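Side-chain contacts in flavodoxin, WrbA-like protein (Agrobacterium tumefaciens, PDB 3D7N), which probably binds FMN and transfers electrons, possibly as a tetrameric NAD(P)H:quinone oxidoreductase of the WrbA kind: residues D78-P83 against A87-K92; A55-F60 against N182-H187; N109-L114 against A151-S156; H21-A26 against E171-Y176. All blocks are in the same frame, centred on the assembly; numbering follows the deposited sequence.

Contact 1: residues D78-P83 against A87-K92; sequences DASSKP and AKWQDK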
loop_
_atom_site.group_PDB
_atom_site.type_symbol
_atom_site.label_atom_id
_atom_site.label_comp_id
_atom_site.label_asym_id
_atom_site.label_seq_id
_atom_site.Cartn_x
_atom_site.Cartn_y
_atom_site.Cartn_z
ATOM N N ASP A 78 9.910 1.094 -15.465
ATOM C CA ASP A 78 10.577 -0.160 -15.753
ATOM C C ASP A 78 11.877 0.126 -16.523
ATOM O O ASP A 78 12.908 -0.482 -16.243
ATOM C CB ASP A 78 9.644 -1.145 -16.482
ATOM C CG ASP A 78 8.532 -1.679 -15.588
ATOM O OD1 ASP A 78 8.537 -1.386 -14.363
ATOM O OD2 ASP A 78 7.640 -2.426 -16.080
ATOM N N ALA A 79 11.839 1.076 -17.457
ATOM C CA ALA A 79 13.011 1.429 -18.271
ATOM C C ALA A 79 14.066 2.175 -17.443
ATOM O O ALA A 79 15.216 2.209 -17.809
ATOM C CB ALA A 79 12.604 2.268 -19.491
ATOM N N SER A 80 13.698 2.747 -16.310
ATOM C CA SER A 80 14.693 3.324 -15.411
ATOM C C SER A 80 15.473 2.231 -14.671
ATOM O O SER A 80 16.321 2.540 -13.845
ATOM C CB SER A 80 14.063 4.335 -14.437
ATOM O OG SER A 80 13.379 3.699 -13.351
ATOM N N SER A 81 15.204 0.958 -14.962
ATOM C CA SER A 81 16.069 -0.112 -14.478
ATOM C C SER A 81 17.500 0.136 -14.911
ATOM O O SER A 81 18.416 -0.216 -14.205
ATOM C CB SER A 81 15.617 -1.487 -14.976
ATOM O OG SER A 81 15.616 -1.580 -16.391
ATOM N N LYS A 82 17.688 0.747 -16.081
ATOM C CA LYS A 82 19.027 1.051 -16.613
ATOM C C LYS A 82 19.770 2.038 -15.694
ATOM O O LYS A 82 20.796 1.684 -15.140
ATOM C CB LYS A 82 18.925 1.532 -18.062
ATOM C CG LYS A 82 20.147 2.273 -18.558
ATOM C CD LYS A 82 20.301 2.249 -20.072
ATOM C CE LYS A 82 21.040 3.496 -20.541
ATOM N NZ LYS A 82 21.920 3.225 -21.697
ATOM N N PRO A 83 19.248 3.262 -15.484
ATOM C CA PRO A 83 19.925 4.104 -14.481
ATOM C C PRO A 83 20.012 3.501 -13.073
ATOM O O PRO A 83 20.907 3.818 -12.315
ATOM C CB PRO A 83 19.114 5.415 -14.483
ATOM C CG PRO A 83 17.851 5.133 -15.217
ATOM C CD PRO A 83 18.133 3.966 -16.135
ATOM N N ALA A 87 23.208 2.811 -10.377
ATOM C CA ALA A 87 22.921 3.779 -9.288
ATOM C C ALA A 87 23.039 5.280 -9.683
ATOM O O ALA A 87 23.391 6.136 -8.875
ATOM C CB ALA A 87 23.810 3.446 -8.065
ATOM N N LYS A 88 22.708 5.601 -10.923
ATOM C CA LYS A 88 22.824 6.968 -11.411
ATOM C C LYS A 88 21.996 7.999 -10.632
ATOM O O LYS A 88 22.387 9.168 -10.557
ATOM C CB LYS A 88 22.471 7.042 -12.899
ATOM C CG LYS A 88 23.514 6.348 -13.809
ATOM C CD LYS A 88 23.918 7.167 -15.056
ATOM C CE LYS A 88 25.282 7.903 -14.950
ATOM N NZ LYS A 88 26.409 7.115 -15.548
ATOM N N TRP A 89 20.878 7.577 -10.030
ATOM C CA TRP A 89 20.001 8.504 -9.358
ATOM C C TRP A 89 20.113 8.438 -7.843
ATOM O O TRP A 89 19.271 9.015 -7.148
ATOM C CB TRP A 89 18.530 8.295 -9.793
ATOM C CG TRP A 89 18.269 8.457 -11.277
ATOM C CD1 TRP A 89 19.146 8.876 -12.216
ATOM C CD2 TRP A 89 17.029 8.235 -11.967
ATOM N NE1 TRP A 89 18.568 8.894 -13.440
ATOM C CE2 TRP A 89 17.265 8.503 -13.333
ATOM C CE3 TRP A 89 15.749 7.837 -11.568
ATOM C CZ2 TRP A 89 16.262 8.398 -14.308
ATOM C CZ3 TRP A 89 14.747 7.721 -12.523
ATOM C CH2 TRP A 89 15.008 7.998 -13.884
ATOM N N GLN A 90 21.107 7.727 -7.322
ATOM C CA GLN A 90 21.308 7.624 -5.869
ATOM C C GLN A 90 21.458 9.031 -5.262
ATOM O O GLN A 90 22.122 9.916 -5.818
ATOM C CB GLN A 90 22.547 6.741 -5.535
ATOM C CG GLN A 90 22.585 6.083 -4.086
ATOM C CD GLN A 90 21.903 4.666 -4.002
ATOM O OE1 GLN A 90 22.113 3.894 -3.027
ATOM N NE2 GLN A 90 21.110 4.318 -5.034
ATOM N N ASP A 91 20.792 9.240 -4.140
ATOM C CA ASP A 91 20.867 10.485 -3.378
ATOM C C ASP A 91 20.249 11.726 -4.004
ATOM O O ASP A 91 20.341 12.810 -3.432
ATOM C CB ASP A 91 22.300 10.759 -2.932
ATOM C CG ASP A 91 22.842 9.654 -2.095
ATOM O OD1 ASP A 91 22.021 8.947 -1.505
ATOM O OD2 ASP A 91 24.066 9.459 -2.048
ATOM N N LYS A 92 19.592 11.580 -5.142
ATOM C CA LYS A 92 18.828 12.672 -5.714
ATOM C C LYS A 92 17.574 12.921 -4.875
ATOM O O LYS A 92 17.085 12.019 -4.167
ATOM C CB LYS A 92 18.472 12.361 -7.190
ATOM C CG LYS A 92 19.696 12.318 -8.154
ATOM C CD LYS A 92 19.253 12.348 -9.616
ATOM C CE LYS A 92 20.378 12.110 -10.647
ATOM N NZ LYS A 92 21.409 13.156 -10.688
HETATM O O HOH W 1 19.423 5.042 -9.651
#

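Contact 2: residues A55-F60 against N182-H187; sequences ADAIIF and NVARQH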
loop_
_atom_site.group_PDB
_atom_site.type_symbol
_atom_site.label_atom_id
_atom_site.label_comp_id
_atom_site.label_asym_id
_atom_site.label_seq_id
_atom_site.Cartn_x
_atom_site.Cartn_y
_atom_site.Cartn_z
ATOM N N ALA A 55 19.873 15.846 -13.251
ATOM C CA ALA A 55 19.003 16.620 -12.324
ATOM C C ALA A 55 19.477 16.476 -10.883
ATOM O O ALA A 55 20.004 15.407 -10.510
ATOM C CB ALA A 55 17.540 16.204 -12.450
ATOM N N ASP A 56 19.337 17.560 -10.108
ATOM C CA ASP A 56 19.402 17.488 -8.635
ATOM C C ASP A 56 18.097 16.950 -7.977
ATOM O O ASP A 56 18.143 16.457 -6.852
ATOM C CB ASP A 56 19.718 18.849 -8.031
ATOM C CG ASP A 56 21.069 19.354 -8.428
ATOM O OD1 ASP A 56 22.064 18.624 -8.244
ATOM O OD2 ASP A 56 21.122 20.503 -8.901
ATOM N N ALA A 57 16.964 17.096 -8.679
ATOM C CA ALA A 57 15.652 16.664 -8.220
ATOM C C ALA A 57 14.865 16.164 -9.424
ATOM O O ALA A 57 14.971 16.736 -10.491
ATOM C CB ALA A 57 14.894 17.774 -7.522
ATOM N N ILE A 58 14.139 15.060 -9.219
ATOM C CA ILE A 58 13.270 14.405 -10.226
ATOM C C ILE A 58 11.900 14.312 -9.610
ATOM O O ILE A 58 11.736 13.759 -8.514
ATOM C CB ILE A 58 13.737 12.970 -10.617
ATOM C CG1 ILE A 58 15.161 13.016 -11.180
ATOM C CG2 ILE A 58 12.798 12.365 -11.638
ATOM C CD1 ILE A 58 15.840 11.634 -11.365
ATOM N N ILE A 59 10.939 14.924 -10.286
ATOM C CA ILE A 59 9.565 14.894 -9.846
ATOM C C ILE A 59 8.772 14.119 -10.895
ATOM O O ILE A 59 8.733 14.482 -12.046
ATOM C CB ILE A 59 8.968 16.303 -9.643
ATOM C CG1 ILE A 59 9.882 17.161 -8.756
ATOM C CG2 ILE A 59 7.544 16.212 -9.039
ATOM C CD1 ILE A 59 9.328 18.637 -8.506
ATOM N N PHE A 60 8.157 13.045 -10.447
ATOM C CA PHE A 60 7.386 12.141 -11.265
ATOM C C PHE A 60 5.907 12.563 -11.359
ATOM O O PHE A 60 5.258 12.778 -10.358
ATOM C CB PHE A 60 7.398 10.765 -10.592
ATOM C CG PHE A 60 8.775 10.080 -10.514
ATOM C CD1 PHE A 60 9.581 9.966 -11.597
ATOM C CD2 PHE A 60 9.193 9.485 -9.339
ATOM C CE1 PHE A 60 10.818 9.307 -11.497
ATOM C CE2 PHE A 60 10.380 8.808 -9.249
ATOM C CZ PHE A 60 11.195 8.720 -10.319
ATOM N N ASN A 182 13.577 23.608 -3.334
ATOM C CA ASN A 182 14.230 24.096 -2.164
ATOM C C ASN A 182 15.054 23.054 -1.476
ATOM O O ASN A 182 16.145 23.321 -1.052
ATOM C CB ASN A 182 13.231 24.667 -1.197
ATOM C CG ASN A 182 13.859 25.645 -0.247
ATOM O OD1 ASN A 182 13.841 25.448 0.957
ATOM N ND2 ASN A 182 14.423 26.716 -0.788
ATOM N N VAL A 183 14.526 21.850 -1.357
ATOM C CA VAL A 183 15.271 20.791 -0.734
ATOM C C VAL A 183 16.433 20.409 -1.601
ATOM O O VAL A 183 17.474 20.100 -1.115
ATOM C CB VAL A 183 14.415 19.575 -0.507
ATOM C CG1 VAL A 183 15.223 18.479 0.055
ATOM C CG2 VAL A 183 13.327 19.900 0.407
ATOM N N ALA A 184 16.245 20.449 -2.897
ATOM C CA ALA A 184 17.267 20.042 -3.812
ATOM C C ALA A 184 18.448 20.992 -3.772
ATOM O O ALA A 184 19.558 20.604 -3.995
ATOM C CB ALA A 184 16.714 19.952 -5.183
ATOM N N ARG A 185 18.186 22.249 -3.497
ATOM C CA ARG A 185 19.243 23.240 -3.316
ATOM C C ARG A 185 20.055 22.966 -2.065
ATOM O O ARG A 185 21.281 23.003 -2.086
ATOM C CB ARG A 185 18.673 24.660 -3.234
ATOM C CG ARG A 185 18.628 25.375 -4.569
ATOM C CD ARG A 185 18.299 26.850 -4.403
ATOM N NE ARG A 185 16.886 27.035 -4.063
ATOM C CZ ARG A 185 15.865 26.975 -4.922
ATOM N NH1 ARG A 185 16.052 26.721 -6.222
ATOM N NH2 ARG A 185 14.628 27.160 -4.466
ATOM N N GLN A 186 19.359 22.661 -0.981
ATOM C CA GLN A 186 20.006 22.448 0.300
ATOM C C GLN A 186 20.837 21.175 0.325
ATOM O O GLN A 186 21.673 20.975 1.185
ATOM C CB GLN A 186 18.946 22.360 1.385
ATOM C CG GLN A 186 19.522 22.534 2.773
ATOM C CD GLN A 186 18.444 22.569 3.831
ATOM O OE1 GLN A 186 17.249 22.282 3.541
ATOM N NE2 GLN A 186 18.845 22.909 5.080
ATOM N N HIS A 187 20.621 20.333 -0.658
ATOM C CA HIS A 187 20.880 18.933 -0.503
ATOM C C HIS A 187 21.321 18.384 -1.862
ATOM O O HIS A 187 20.742 17.422 -2.385
ATOM C CB HIS A 187 19.577 18.274 0.002
ATOM C CG HIS A 187 19.785 16.913 0.534
ATOM N ND1 HIS A 187 20.128 15.856 -0.285
ATOM C CD2 HIS A 187 19.770 16.433 1.798
ATOM C CE1 HIS A 187 20.303 14.772 0.448
ATOM N NE2 HIS A 187 20.098 15.096 1.717
#

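Contact 3: residues N109-L114 against A151-S156; sequences NTLQYL and APMAQS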
loop_
_atom_site.group_PDB
_atom_site.type_symbol
_atom_site.label_atom_id
_atom_site.label_comp_id
_atom_site.label_asym_id
_atom_site.label_seq_id
_atom_site.Cartn_x
_atom_site.Cartn_y
_atom_site.Cartn_z
ATOM N N ASN A 109 -2.441 5.194 -3.748
ATOM C CA ASN A 109 -1.694 4.081 -4.278
ATOM C C ASN A 109 -0.621 4.489 -5.331
ATOM O O ASN A 109 0.475 3.975 -5.331
ATOM C CB ASN A 109 -2.635 3.036 -4.868
ATOM C CG ASN A 109 -1.901 1.733 -5.194
ATOM O OD1 ASN A 109 -1.286 1.152 -4.305
ATOM N ND2 ASN A 109 -1.911 1.302 -6.479
ATOM N N THR A 110 -0.991 5.367 -6.232
ATOM C CA THR A 110 -0.113 5.916 -7.257
ATOM C C THR A 110 1.023 6.674 -6.574
ATOM O O THR A 110 2.136 6.378 -6.822
ATOM C CB THR A 110 -0.880 6.810 -8.225
ATOM O OG1 THR A 110 -1.849 5.990 -8.862
ATOM C CG2 THR A 110 0.032 7.430 -9.316
ATOM N N LEU A 111 0.717 7.488 -5.578
ATOM C CA LEU A 111 1.746 8.251 -4.894
ATOM C C LEU A 111 2.728 7.339 -4.164
ATOM O O LEU A 111 3.952 7.598 -4.210
ATOM C CB LEU A 111 1.135 9.297 -3.957
ATOM C CG LEU A 111 0.368 10.410 -4.692
ATOM C CD1 LEU A 111 -0.260 11.403 -3.706
ATOM C CD2 LEU A 111 1.332 11.034 -5.733
ATOM N N GLN A 112 2.199 6.330 -3.482
ATOM C CA GLN A 112 2.991 5.324 -2.810
ATOM C C GLN A 112 3.883 4.551 -3.724
ATOM O O GLN A 112 4.998 4.250 -3.314
ATOM C CB GLN A 112 2.123 4.385 -2.007
ATOM C CG GLN A 112 1.539 5.078 -0.828
ATOM C CD GLN A 112 1.177 4.173 0.303
ATOM O OE1 GLN A 112 0.172 3.487 0.246
ATOM N NE2 GLN A 112 2.010 4.189 1.378
ATOM N N TYR A 113 3.465 4.286 -4.976
ATOM C CA TYR A 113 4.365 3.698 -5.964
ATOM C C TYR A 113 5.550 4.639 -6.294
ATOM O O TYR A 113 6.683 4.239 -6.503
ATOM C CB TYR A 113 3.656 3.295 -7.275
ATOM C CG TYR A 113 4.685 2.812 -8.288
ATOM C CD1 TYR A 113 5.073 3.586 -9.355
ATOM C CD2 TYR A 113 5.342 1.622 -8.080
ATOM C CE1 TYR A 113 6.080 3.128 -10.270
ATOM C CE2 TYR A 113 6.340 1.174 -8.941
ATOM C CZ TYR A 113 6.718 1.939 -10.006
ATOM O OH TYR A 113 7.712 1.470 -10.788
ATOM N N LEU A 114 5.262 5.900 -6.377
ATOM C CA LEU A 114 6.230 6.888 -6.738
ATOM C C LEU A 114 7.296 6.986 -5.630
ATOM O O LEU A 114 8.484 7.088 -5.874
ATOM C CB LEU A 114 5.429 8.167 -6.924
ATOM C CG LEU A 114 5.131 8.589 -8.367
ATOM C CD1 LEU A 114 5.053 7.507 -9.455
ATOM C CD2 LEU A 114 3.989 9.576 -8.426
ATOM N N ALA A 151 2.352 13.931 -1.175
ATOM C CA ALA A 151 2.605 14.576 -2.443
ATOM C C ALA A 151 1.232 15.121 -2.912
ATOM O O ALA A 151 0.221 14.725 -2.388
ATOM C CB ALA A 151 3.161 13.570 -3.448
ATOM N N PRO A 152 1.201 15.984 -3.887
ATOM C CA PRO A 152 -0.062 16.531 -4.311
ATOM C C PRO A 152 -0.884 15.541 -5.092
ATOM O O PRO A 152 -0.371 14.814 -5.884
ATOM C CB PRO A 152 0.349 17.695 -5.185
ATOM C CG PRO A 152 1.736 17.625 -5.311
ATOM C CD PRO A 152 2.294 16.874 -4.232
HETATM N N MSE A 153 -2.170 15.514 -4.825
HETATM C CA MSE A 153 -3.114 14.788 -5.632
HETATM C C MSE A 153 -4.261 15.716 -5.946
HETATM O O MSE A 153 -4.523 16.650 -5.226
HETATM C CB MSE A 153 -3.584 13.527 -4.944
HETATM C CG MSE A 153 -4.075 13.714 -3.573
HETATM SE SE MSE A 153 -4.831 12.144 -2.817
HETATM C CE MSE A 153 -3.253 11.303 -2.252
ATOM N N ALA A 154 -4.919 15.486 -7.059
ATOM C CA ALA A 154 -5.900 16.427 -7.548
ATOM C C ALA A 154 -7.044 15.784 -8.315
ATOM O O ALA A 154 -6.926 14.724 -8.878
ATOM C CB ALA A 154 -5.238 17.439 -8.396
ATOM N N GLN A 155 -8.157 16.490 -8.319
ATOM C CA GLN A 155 -9.396 16.139 -9.026
ATOM C C GLN A 155 -9.326 16.518 -10.531
ATOM O O GLN A 155 -8.732 17.548 -10.902
ATOM C CB GLN A 155 -10.564 16.890 -8.349
ATOM C CG GLN A 155 -11.961 16.719 -9.008
ATOM C CD GLN A 155 -12.357 15.250 -9.195
ATOM O OE1 GLN A 155 -11.707 14.328 -8.630
ATOM N NE2 GLN A 155 -13.420 15.020 -9.989
ATOM N N SER A 156 -9.944 15.690 -11.383
ATOM C CA SER A 156 -10.155 15.995 -12.822
ATOM C C SER A 156 -11.621 15.727 -13.246
ATOM O O SER A 156 -12.524 16.585 -13.123
ATOM C CB SER A 156 -9.214 15.147 -13.694
ATOM O OG SER A 156 -7.840 15.376 -13.393
#

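Contact 4: residues H21-A26 against E171-Y176; sequences HRMAEA and ETARLY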
loop_
_atom_site.group_PDB
_atom_site.type_symbol
_atom_site.label_atom_id
_atom_site.label_comp_id
_atom_site.label_asym_id
_atom_site.label_seq_id
_atom_site.Cartn_x
_atom_site.Cartn_y
_atom_site.Cartn_z
ATOM N N HIS A 21 -0.763 16.970 -17.467
ATOM C CA HIS A 21 0.103 17.969 -18.152
ATOM C C HIS A 21 0.006 19.351 -17.510
ATOM O O HIS A 21 1.013 20.028 -17.320
ATOM C CB HIS A 21 -0.233 18.083 -19.646
ATOM C CG HIS A 21 0.554 19.138 -20.370
ATOM N ND1 HIS A 21 1.924 19.076 -20.522
ATOM C CD2 HIS A 21 0.163 20.280 -20.989
ATOM C CE1 HIS A 21 2.342 20.121 -21.215
ATOM N NE2 HIS A 21 1.294 20.873 -21.503
ATOM N N ARG A 22 -1.204 19.770 -17.170
ATOM C CA ARG A 22 -1.406 21.066 -16.521
ATOM C C ARG A 22 -0.797 21.092 -15.120
ATOM O O ARG A 22 -0.171 22.060 -14.701
ATOM C CB ARG A 22 -2.910 21.400 -16.472
ATOM C CG ARG A 22 -3.234 22.825 -16.152
ATOM C CD ARG A 22 -2.783 23.775 -17.255
ATOM N NE ARG A 22 -2.711 25.163 -16.780
ATOM C CZ ARG A 22 -1.735 25.681 -16.028
ATOM N NH1 ARG A 22 -0.702 24.950 -15.612
ATOM N NH2 ARG A 22 -1.805 26.949 -15.663
HETATM N N MSE A 23 -0.967 19.999 -14.398
HETATM C CA MSE A 23 -0.379 19.868 -13.059
HETATM C C MSE A 23 1.161 19.863 -13.100
HETATM O O MSE A 23 1.819 20.376 -12.206
HETATM C CB MSE A 23 -0.920 18.612 -12.401
HETATM C CG MSE A 23 -1.548 18.831 -11.038
HETATM SE SE MSE A 23 -1.697 17.002 -10.208
HETATM C CE MSE A 23 -1.210 17.477 -8.310
ATOM N N ALA A 24 1.723 19.280 -14.151
ATOM C CA ALA A 24 3.156 19.266 -14.345
ATOM C C ALA A 24 3.672 20.674 -14.623
ATOM O O ALA A 24 4.691 21.065 -14.059
ATOM C CB ALA A 24 3.529 18.321 -15.470
ATOM N N GLU A 25 2.989 21.428 -15.504
ATOM C CA GLU A 25 3.343 22.818 -15.737
ATOM C C GLU A 25 3.360 23.613 -14.426
ATOM O O GLU A 25 4.272 24.369 -14.162
ATOM C CB GLU A 25 2.406 23.465 -16.785
ATOM C CG GLU A 25 2.636 22.929 -18.215
ATOM C CD GLU A 25 1.505 23.216 -19.208
ATOM O OE1 GLU A 25 0.305 23.101 -18.879
ATOM O OE2 GLU A 25 1.821 23.537 -20.363
ATOM N N ALA A 26 2.354 23.404 -13.598
ATOM C CA ALA A 26 2.278 24.042 -12.287
ATOM C C ALA A 26 3.468 23.698 -11.354
ATOM O O ALA A 26 4.070 24.597 -10.722
ATOM C CB ALA A 26 0.926 23.698 -11.631
ATOM N N GLU A 171 -2.262 25.618 -7.460
ATOM C CA GLU A 171 -1.472 26.382 -6.507
ATOM C C GLU A 171 -0.699 25.493 -5.505
ATOM O O GLU A 171 0.523 25.664 -5.308
ATOM C CB GLU A 171 -2.366 27.407 -5.802
ATOM C CG GLU A 171 -1.691 28.275 -4.717
ATOM C CD GLU A 171 -0.496 29.109 -5.198
ATOM O OE1 GLU A 171 -0.224 29.122 -6.413
ATOM O OE2 GLU A 171 0.143 29.774 -4.345
ATOM N N THR A 172 -1.394 24.525 -4.918
ATOM C CA THR A 172 -0.756 23.541 -4.038
ATOM C C THR A 172 0.316 22.788 -4.812
ATOM O O THR A 172 1.429 22.574 -4.305
ATOM C CB THR A 172 -1.818 22.650 -3.177
ATOM O OG1 THR A 172 -3.095 22.625 -3.810
ATOM C CG2 THR A 172 -2.132 23.363 -1.773
ATOM N N ALA A 173 0.030 22.447 -6.061
ATOM C CA ALA A 173 1.052 21.830 -6.925
ATOM C C ALA A 173 2.292 22.721 -7.117
ATOM O O ALA A 173 3.430 22.276 -6.995
ATOM C CB ALA A 173 0.445 21.436 -8.287
ATOM N N ARG A 174 2.077 23.995 -7.388
ATOM C CA ARG A 174 3.186 24.944 -7.631
ATOM C C ARG A 174 4.050 25.147 -6.370
ATOM O O ARG A 174 5.270 25.175 -6.428
ATOM C CB ARG A 174 2.602 26.286 -8.105
ATOM C CG ARG A 174 3.638 27.345 -8.385
ATOM C CD ARG A 174 3.040 28.730 -8.412
ATOM N NE ARG A 174 2.647 29.158 -7.075
ATOM C CZ ARG A 174 3.493 29.561 -6.127
ATOM N NH1 ARG A 174 4.811 29.609 -6.343
ATOM N NH2 ARG A 174 3.014 29.959 -4.952
ATOM N N LEU A 175 3.391 25.306 -5.231
ATOM C CA LEU A 175 4.055 25.391 -3.929
ATOM C C LEU A 175 4.904 24.156 -3.717
ATOM O O LEU A 175 6.039 24.261 -3.282
ATOM C CB LEU A 175 3.023 25.492 -2.785
ATOM C CG LEU A 175 2.476 26.795 -2.217
ATOM C CD1 LEU A 175 3.354 28.021 -2.559
ATOM C CD2 LEU A 175 1.030 27.012 -2.574
ATOM N N TYR A 176 4.354 22.978 -4.036
ATOM C CA TYR A 176 5.111 21.730 -3.916
ATOM C C TYR A 176 6.393 21.717 -4.768
ATOM O O TYR A 176 7.434 21.233 -4.314
ATOM C CB TYR A 176 4.266 20.542 -4.334
ATOM C CG TYR A 176 4.962 19.184 -4.179
ATOM C CD1 TYR A 176 5.316 18.694 -2.903
ATOM C CD2 TYR A 176 5.216 18.366 -5.290
ATOM C CE1 TYR A 176 5.921 17.477 -2.731
ATOM C CE2 TYR A 176 5.813 17.115 -5.133
ATOM C CZ TYR A 176 6.157 16.662 -3.832
ATOM O OH TYR A 176 6.747 15.411 -3.635
#

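Contact 1: residues D78-P83 against A87-K92
Ala87 and Lys88 end the short helix 81-85 against Pro83 in a Schellman motif. Ala87 is the C-prime residue, and its positive phi of 47° turns the chain so that the following amide points back at the helix. That amide, Lys88 N, gives the longer-range, six-to-one bond of the motif to Pro83 O, at 2.9 Å and 151° at the hydrogen. The root of the lysine side chain stays close by, with Lys88 CB 4.1 Å from Pro83 CB, before bends along the chain lead its amino group away. Trp89 makes most of the side-chain contact. With CG anti to its carbonyl carbon (chi1 -59°), the indole lies beside the proline. Pro83 CB sits over one face as a CH-pi contact, 3.9 Å from the centroid of the five-membered ring, and Pro83 CG comes within 3.7 Å of Trp89 CZ2. Farther along the ring, Ser80 CB approaches Trp89 CH2 obliquely at 3.8 Å. The indole NE1 is bonded to Asp53 OD1 and the ring also stacks with His121, so its orientation is well fixed. A water accepts from Trp89 N at 2.9 Å and donates to Pro83 O, giving that carbonyl a second donor. The type I turn 87-90 then overlaps a type II turn 89-92 leading into strand 93-100, and Lys92 N closes this second turn on Trp89 O at 3.3 Å.

Contact 2: residues A55-F60 against N182-H187
Ala57, the first residue of strand 57-65, faces Ala184 in the last turns of helix 167-186, and their CA atoms are only 5.8 Å apart. This is helix-on-sheet packing of the flavodoxin-like fold, in which the C-terminal helix helps cover one face of the largely parallel sheet. Two methyl groups make the join: Ala57 CB and Ala184 CB both point across the gap and meet at 3.7 Å. With only a methyl on each of these two residues, the helix comes close to the strand. Asp56, just ahead of the strand, adds its aliphatic part, with Asp56 CB 4.3 Å from Ala184 CB. Its carboxylate is engaged elsewhere: OD2 accepts from Asn8 N beside strand 9-13, and Lys188 lies at a long, weak ion-pair distance. No hydrogen bond crosses between the two segments. Backbone polar groups here are used toward the neighbouring strands instead, Ala57 bonding to Val10 of strand 9-13 and to Asn8 just before it, while Asp56 and Ile58 bond to Val93 on the other side. Ile58, next in the strand, turns its side chain to the other face of the sheet, where Trp89 and Lys92 lie. On the helix, Val183 packs beside the alanine on Val93 and Val126, and it also meets His187 of the third subunit, so the end of this helix takes part in the tetramer. Besides the methyl opposite it, Ala184 CB has the carbonyl Asp56 O at 4.1 Å.

Contact 3: residues N109-L114 against A151-S156
Leu111, in the middle of helix 104-120, looks onto Ala151 to Met153, where the chain runs extended into the weakly bonded strand 153-155; the nearest CA atoms, of Leu111 and Ala151, are 6.8 Å apart. The leucine spans the gap with its two methyls. CG lies anti to the carbonyl carbon (chi1 -66°), and both methyls of the fork touch Ala151: Leu111 CD2 is nearest Ala151 CB, at 3.9 Å, and Leu111 CD1 rests on the carbonyl Ala151 O at 3.6 Å. In the flavodoxin-like fold this is a helix packed against the sheet; strand 153-155 runs parallel to strand 93-100, with Ala154 bonded to Ser100. Thr98 of strand 93-100 touches both Leu111 and Met153. Met153, present as selenomethionine, has CG set between its backbone N and carbonyl carbon (chi1 51°), and a further bend about the CG-SE bond (chi3 82°) brings its terminal methyl to the leucine. The two side chains meet at a slant, and Leu111 CD1 to Met153 CE is 3.3 Å, tighter than usual van der Waals contact. Leu103 of the fourth subunit also packs on Met153.

Contact 4: residues H21-A26 against E171-Y176
Ala26 and Ala173 bring helices 19-31 and 167-186 together through small apolar side chains, their CB atoms 4.1 Å apart. Met23, a selenomethionine one turn earlier, adds its chain, with Met23 CG 4.3 Å from Ala173 CB. Alanines at the crossing let the short segment axes come within 8.5 Å of each other at a signed angle of -45°. A second kind of contact is made by backbone: Ala26 O faces the side of the other helix and receives a CA-H...O contact from Arg174 CA at 3.2 Å. The base of the arginine side chain lies over the same oxygen, with Arg174 CB 3.4 Å from Ala26 O. Charges pair within each helix, not across: Arg22 and Glu25 only at long range, Arg174 and Glu171 closely. A bend at chi3 (71°) turns the Arg174 guanidinium back to grip the carboxylate side-on, Arg174 NE to Glu171 OE1 and Arg174 NH2 to Glu171 OE2, each 2.9 Å and nearly straight. Both oxygens lie in the guanidinium plane and are met on their syn side, but the nitrogens stand over 30° out of the carboxylate plane. The two helices lie on the same face of the flavodoxin-like sheet. Helix 19-31 follows the loop after strand 9-13, which in flavodoxins holds the FMN phosphate and probably does so here. Met23 and Ala24 rest on Phe97 of strand 93-100, while Tyr176 OH bonds to Gly96 N and Val126 O.

In the fold
All four contacts are largely buried, but they serve different layers of the fold. Contacts 2 and 4 share helix 167-186 and fix it at two places, on a strand and on a neighbouring helix, in both cases through alanine methyls. Contact 3 brings a helix up to the extended chain at strand 153-155 with larger leucine and selenomethionine groups. Its Pro152 packs on Tyr176 and Met23 of contact 4, and its Leu114 on Phe60 of contact 2. Contact 1, farthest from the chain's centre, is local and the only one with a hydrogen bond across its segments. It touches contact 2 through Trp89 on Ile58 and probably a hydrogen bond from Lys92 NZ to Ala55 O. Contacts 1, 2 and 3 also meet other subunits, whereas contact 4 does not.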